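Local coordinates for protein putative glucose-6-phosphate 1-epimerase (Salmonella typhimurium, PDB 2HTA) that probably interconverts the alpha and beta anomers of glucose 6-phosphate and related hexose 6-phosphates, acting as a mutarotase, at residues A[64-67]-A[71-74]; A[97-102]-A[108-113]. All coordinates share one frame; numbering follows the deposited sequence.

Both contacts bring together pieces of chain only a few residues apart, but they lie on opposite sides of the chain's centre, with nearest atoms about 15 Å apart and no touch between them. Interaction 1 is buried: the end of strand 61-67 receives the loop that follows it, through one backbone bond, two waters and apolar packing around Trp65. Interaction 2 is partly buried and joins two runs of a single loop between strands 94-95 and 119-125. There, aromatic rings meet glycine and proline atoms, and the contact borders the proposed catalytic residues. The pair share no strand or loop; waters supplement direct contacts in the first, and in the second rings lie against backbone and proline.

Interaction 1. Residues A[64-67]-A[71-74]; sequences SWKP and EEVL
Glu71 starts the return of the chain beside Lys66, at the end of strand 61-67, an outermost strand of a five-stranded antiparallel sheet in this galactose mutarotase-like beta-sandwich. Its carbonyl carbon passes Lys66 CG, while Lys66 NZ bends round to hydrogen-bond Glu70 O. At Glu72 the side chain folds back over the strand, CG turned away from its own carbonyl carbon (chi1 -63°) and with a bend at chi2. The carboxylate then crosses the aliphatic part of Lys66 at about a right angle, with OE2 3.1 Å from Lys66 CD. On the other oxygen, water 1 donates to Glu72 OE1 at 2.8 Å and also bonds Ser64 OG, whose protein partner is Ser54 OG.

Val73 makes the direct backbone link: its N gives a hydrogen bond of 2.9 Å to Trp65 O. With chi1 at 169°, the Trp65 indole runs beside the valine, both pointing the same way, and Val73 CB comes within 3.5 Å of Trp65 CE3. Pro67 CD completes the group, lying over the rim of one indole face and 3.8 Å from Val73 CG2. The pyrrole N-H of the indole, at NE1, bonds Gly159 O, and Ile304 of strand 298-308 touches both Trp65 and Val73.

Leu74 closes the contact, its CD1 resting 4.0 Å from Trp65 CB. Between these two backbones sits water 2, which accepts a hydrogen bond from Trp65 N at 2.9 Å and lies 2.8 Å from both Leu74 O and Glu72 OE1, so that the two waters meet on that one carboxylate oxygen.

Interaction 2. Residues A[97-102]-A[108-113]; sequences PWFGPA and PSHGFA
Two runs of the loop between strands 94-95 and 119-125 pack against each other here, beside the proposed active site, with the indole of Trp98 lying flat on Gly111. Gly111 CA sits over the middle of the six-membered ring, 3.4 Å from its centroid, in a CH-pi contact. The same CA lies 4.0 Å from Pro97 CD. Trp98 takes the cramped first torsion (chi1 64°), which swings the ring across the other run and brings NE1 to Pro108 O at 3.0 Å. That hydrogen bond is bent at the proton, yet the acceptor lies in the indole plane and the donor in the carbonyl plane.

Further along, His110 N donates to Gly100 O at 2.9 Å, and His110 CA makes a 3.3 Å C-H...O contact with Trp98 O. With CG turned opposite its own carbonyl carbon (chi1 -56°), the His110 imidazole lies alongside Phe99, where CE1 of each ring is 3.5 Å from the other; the planes are oblique. In this galactose mutarotase-like sandwich the two side chains border the proposed catalytic residues: His110 packs edge-to-face with His179, and Phe99 touches Glu282. Ser109 O accepts a hydrogen bond from NH2 of Arg114, an arginine that probably binds substrate.

At the other end of the contact Pro97, preceded by a cis peptide, sets its CD over one face of Phe112, 3.8 Å from the ring centroid. Phe112 CD1 also meets Trp98 CZ3, 3.9 Å away, and its ring packs edge-to-face with Tyr145.

Interaction 1. Residues A[64-67]-A[71-74]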
loop_
_atom_site.group_PDB
_atom_site.type_symbol
_atom_site.label_atom_id
_atom_site.label_comp_id
_atom_site.label_asym_id
_atom_site.label_seq_id
_atom_site.Cartn_x
_atom_site.Cartn_y
_atom_site.Cartn_z
ATOM N N SER A 64 2.413 1.390 -8.696
ATOM C CA SER A 64 2.003 2.695 -9.299
ATOM C C SER A 64 0.592 2.544 -9.867
ATOM O O SER A 64 0.198 1.442 -10.225
ATOM C CB SER A 64 2.983 3.150 -10.420
ATOM O OG SER A 64 2.895 2.334 -11.573
ATOM N N TRP A 65 -0.127 3.658 -9.973
ATOM C CA TRP A 65 -1.454 3.680 -10.549
ATOM C C TRP A 65 -1.649 5.124 -11.026
ATOM O O TRP A 65 -1.533 6.074 -10.246
ATOM C CB TRP A 65 -2.543 3.264 -9.509
ATOM C CG TRP A 65 -3.944 3.539 -10.004
ATOM C CD1 TRP A 65 -4.508 3.089 -11.200
ATOM C CD2 TRP A 65 -4.925 4.400 -9.398
ATOM N NE1 TRP A 65 -5.803 3.548 -11.296
ATOM C CE2 TRP A 65 -6.057 4.406 -10.247
ATOM C CE3 TRP A 65 -4.953 5.164 -8.204
ATOM C CZ2 TRP A 65 -7.229 5.156 -9.963
ATOM C CZ3 TRP A 65 -6.122 5.893 -7.898
ATOM C CH2 TRP A 65 -7.237 5.905 -8.797
ATOM N N LYS A 66 -2.007 5.262 -12.308
ATOM C CA LYS A 66 -2.252 6.548 -12.887
ATOM C C LYS A 66 -3.432 6.403 -13.839
ATOM O O LYS A 66 -3.275 5.842 -14.928
ATOM C CB LYS A 66 -1.027 6.999 -13.649
ATOM C CG LYS A 66 -1.136 8.405 -14.258
ATOM C CD LYS A 66 0.255 8.749 -14.809
ATOM C CE LYS A 66 0.150 9.407 -16.132
ATOM N NZ LYS A 66 -0.345 10.819 -15.933
ATOM N N PRO A 67 -4.630 6.866 -13.402
ATOM C CA PRO A 67 -5.741 6.818 -14.297
ATOM C C PRO A 67 -5.571 7.935 -15.329
ATOM O O PRO A 67 -4.900 8.939 -15.069
ATOM C CB PRO A 67 -6.957 7.065 -13.382
ATOM C CG PRO A 67 -6.453 7.592 -12.142
ATOM C CD PRO A 67 -4.980 7.475 -12.097
ATOM N N GLU A 71 -2.284 12.834 -12.710
ATOM C CA GLU A 71 -0.879 12.563 -12.376
ATOM C C GLU A 71 -0.823 11.265 -11.577
ATOM O O GLU A 71 -1.829 10.803 -11.028
ATOM C CB GLU A 71 -0.312 13.711 -11.528
ATOM C CG GLU A 71 -0.661 15.102 -12.105
ATOM C CD GLU A 71 0.408 15.662 -12.948
ATOM O OE1 GLU A 71 1.089 14.884 -13.678
ATOM O OE2 GLU A 71 0.584 16.900 -12.860
ATOM N N GLU A 72 0.347 10.642 -11.556
ATOM C CA GLU A 72 0.510 9.425 -10.754
ATOM C C GLU A 72 -0.144 9.620 -9.375
ATOM O O GLU A 72 0.059 10.631 -8.688
ATOM C CB GLU A 72 2.010 9.140 -10.530
ATOM C CG GLU A 72 2.820 8.855 -11.844
ATOM C CD GLU A 72 2.506 7.507 -12.523
ATOM O OE1 GLU A 72 1.920 6.566 -11.886
ATOM O OE2 GLU A 72 2.853 7.365 -13.738
ATOM N N VAL A 73 -0.866 8.610 -8.947
ATOM C CA VAL A 73 -1.551 8.680 -7.657
ATOM C C VAL A 73 -0.699 8.102 -6.527
ATOM O O VAL A 73 -0.769 8.587 -5.406
ATOM C CB VAL A 73 -2.871 7.943 -7.726
ATOM C CG1 VAL A 73 -3.593 7.958 -6.344
ATOM C CG2 VAL A 73 -3.758 8.647 -8.742
ATOM N N LEU A 74 0.005 7.014 -6.796
ATOM C CA LEU A 74 0.875 6.391 -5.804
ATOM C C LEU A 74 2.309 6.841 -5.944
ATOM O O LEU A 74 2.821 6.976 -7.038
ATOM C CB LEU A 74 0.844 4.862 -5.963
ATOM C CG LEU A 74 -0.541 4.211 -5.760
ATOM C CD1 LEU A 74 -0.456 2.749 -6.128
ATOM C CD2 LEU A 74 -1.020 4.422 -4.271
HETATM O O HOH W 1 1.432 4.128 -13.148
HETATM O O HOH W 2 1.373 6.005 -9.199
#

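Interaction 2. Residues A[97-102]-A[108-113]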
loop_
_atom_site.group_PDB
_atom_site.type_symbol
_atom_site.label_atom_id
_atom_site.label_comp_id
_atom_site.label_asym_id
_atom_site.label_seq_id
_atom_site.Cartn_x
_atom_site.Cartn_y
_atom_site.Cartn_z
ATOM N N PRO A 97 1.334 -11.344 8.257
ATOM C CA PRO A 97 0.225 -11.391 9.192
ATOM C C PRO A 97 0.414 -10.541 10.457
ATOM O O PRO A 97 -0.274 -10.794 11.447
ATOM C CB PRO A 97 0.157 -12.895 9.536
ATOM C CG PRO A 97 1.628 -13.318 9.569
ATOM C CD PRO A 97 2.330 -12.410 8.550
ATOM N N TRP A 98 1.300 -9.540 10.440
ATOM C CA TRP A 98 1.262 -8.504 11.486
ATOM C C TRP A 98 1.510 -7.145 10.927
ATOM O O TRP A 98 2.097 -7.012 9.856
ATOM C CB TRP A 98 2.207 -8.798 12.703
ATOM C CG TRP A 98 3.672 -8.803 12.325
ATOM C CD1 TRP A 98 4.542 -7.725 12.308
ATOM C CD2 TRP A 98 4.413 -9.932 11.886
ATOM N NE1 TRP A 98 5.789 -8.136 11.892
ATOM C CE2 TRP A 98 5.749 -9.485 11.636
ATOM C CE3 TRP A 98 4.110 -11.298 11.746
ATOM C CZ2 TRP A 98 6.764 -10.347 11.185
ATOM C CZ3 TRP A 98 5.133 -12.161 11.295
ATOM C CH2 TRP A 98 6.435 -11.674 11.019
ATOM N N PHE A 99 0.986 -6.144 11.604
ATOM C CA PHE A 99 1.215 -4.755 11.256
ATOM C C PHE A 99 2.225 -4.176 12.280
ATOM O O PHE A 99 2.114 -4.436 13.487
ATOM C CB PHE A 99 -0.109 -3.963 11.341
ATOM C CG PHE A 99 0.076 -2.480 11.144
ATOM C CD1 PHE A 99 0.504 -1.972 9.898
ATOM C CD2 PHE A 99 -0.082 -1.602 12.203
ATOM C CE1 PHE A 99 0.689 -0.594 9.722
ATOM C CE2 PHE A 99 0.124 -0.229 12.033
ATOM C CZ PHE A 99 0.492 0.259 10.753
ATOM N N GLY A 100 3.189 -3.421 11.784
ATOM C CA GLY A 100 4.134 -2.660 12.624
ATOM C C GLY A 100 5.273 -3.565 13.106
ATOM O O GLY A 100 5.480 -4.653 12.588
ATOM N N PRO A 101 5.992 -3.135 14.131
ATOM C CA PRO A 101 7.156 -3.921 14.593
ATOM C C PRO A 101 6.812 -5.348 15.001
ATOM O O PRO A 101 5.761 -5.574 15.623
ATOM C CB PRO A 101 7.673 -3.093 15.779
ATOM C CG PRO A 101 7.226 -1.738 15.540
ATOM C CD PRO A 101 5.817 -1.879 14.896
ATOM N N ALA A 102 7.639 -6.320 14.625
ATOM C CA ALA A 102 7.404 -7.739 14.971
ATOM C C ALA A 102 7.423 -7.921 16.461
ATOM O O ALA A 102 8.240 -7.290 17.140
ATOM C CB ALA A 102 8.501 -8.625 14.416
ATOM N N PRO A 108 11.006 -8.678 10.767
ATOM C CA PRO A 108 10.825 -7.328 10.258
ATOM C C PRO A 108 9.473 -6.754 10.676
ATOM O O PRO A 108 8.592 -7.504 11.121
ATOM C CB PRO A 108 10.898 -7.513 8.711
ATOM C CG PRO A 108 10.376 -8.926 8.460
ATOM C CD PRO A 108 10.815 -9.727 9.742
ATOM N N SER A 109 9.313 -5.448 10.529
ATOM C CA SER A 109 8.011 -4.800 10.590
ATOM C C SER A 109 7.081 -5.364 9.498
ATOM O O SER A 109 7.555 -5.845 8.468
ATOM C CB SER A 109 8.185 -3.292 10.363
ATOM O OG SER A 109 8.522 -2.651 11.597
ATOM N N HIS A 110 5.777 -5.290 9.746
ATOM C CA HIS A 110 4.755 -5.468 8.675
ATOM C C HIS A 110 4.729 -6.862 8.063
ATOM O O HIS A 110 4.377 -7.035 6.866
ATOM C CB HIS A 110 4.896 -4.385 7.587
ATOM C CG HIS A 110 4.831 -2.991 8.122
ATOM N ND1 HIS A 110 3.891 -2.588 9.052
ATOM C CD2 HIS A 110 5.605 -1.907 7.880
ATOM C CE1 HIS A 110 4.080 -1.315 9.351
ATOM N NE2 HIS A 110 5.119 -0.880 8.658
ATOM N N GLY A 111 5.061 -7.882 8.877
ATOM C CA GLY A 111 4.869 -9.264 8.442
ATOM C C GLY A 111 5.912 -9.821 7.510
ATOM O O GLY A 111 7.073 -9.364 7.506
ATOM N N PHE A 112 5.508 -10.783 6.683
ATOM C CA PHE A 112 6.433 -11.377 5.696
ATOM C C PHE A 112 5.824 -11.518 4.277
ATOM O O PHE A 112 6.524 -11.852 3.326
ATOM C CB PHE A 112 6.975 -12.715 6.213
ATOM C CG PHE A 112 5.909 -13.705 6.534
ATOM C CD1 PHE A 112 5.577 -13.953 7.861
ATOM C CD2 PHE A 112 5.207 -14.373 5.527
ATOM C CE1 PHE A 112 4.608 -14.886 8.178
ATOM C CE2 PHE A 112 4.223 -15.324 5.843
ATOM C CZ PHE A 112 3.903 -15.552 7.196
ATOM N N ALA A 113 4.522 -11.268 4.144
ATOM C CA ALA A 113 3.890 -11.415 2.799
ATOM C C ALA A 113 4.473 -10.479 1.734
ATOM O O ALA A 113 4.540 -10.838 0.561
ATOM C CB ALA A 113 2.393 -11.221 2.942
#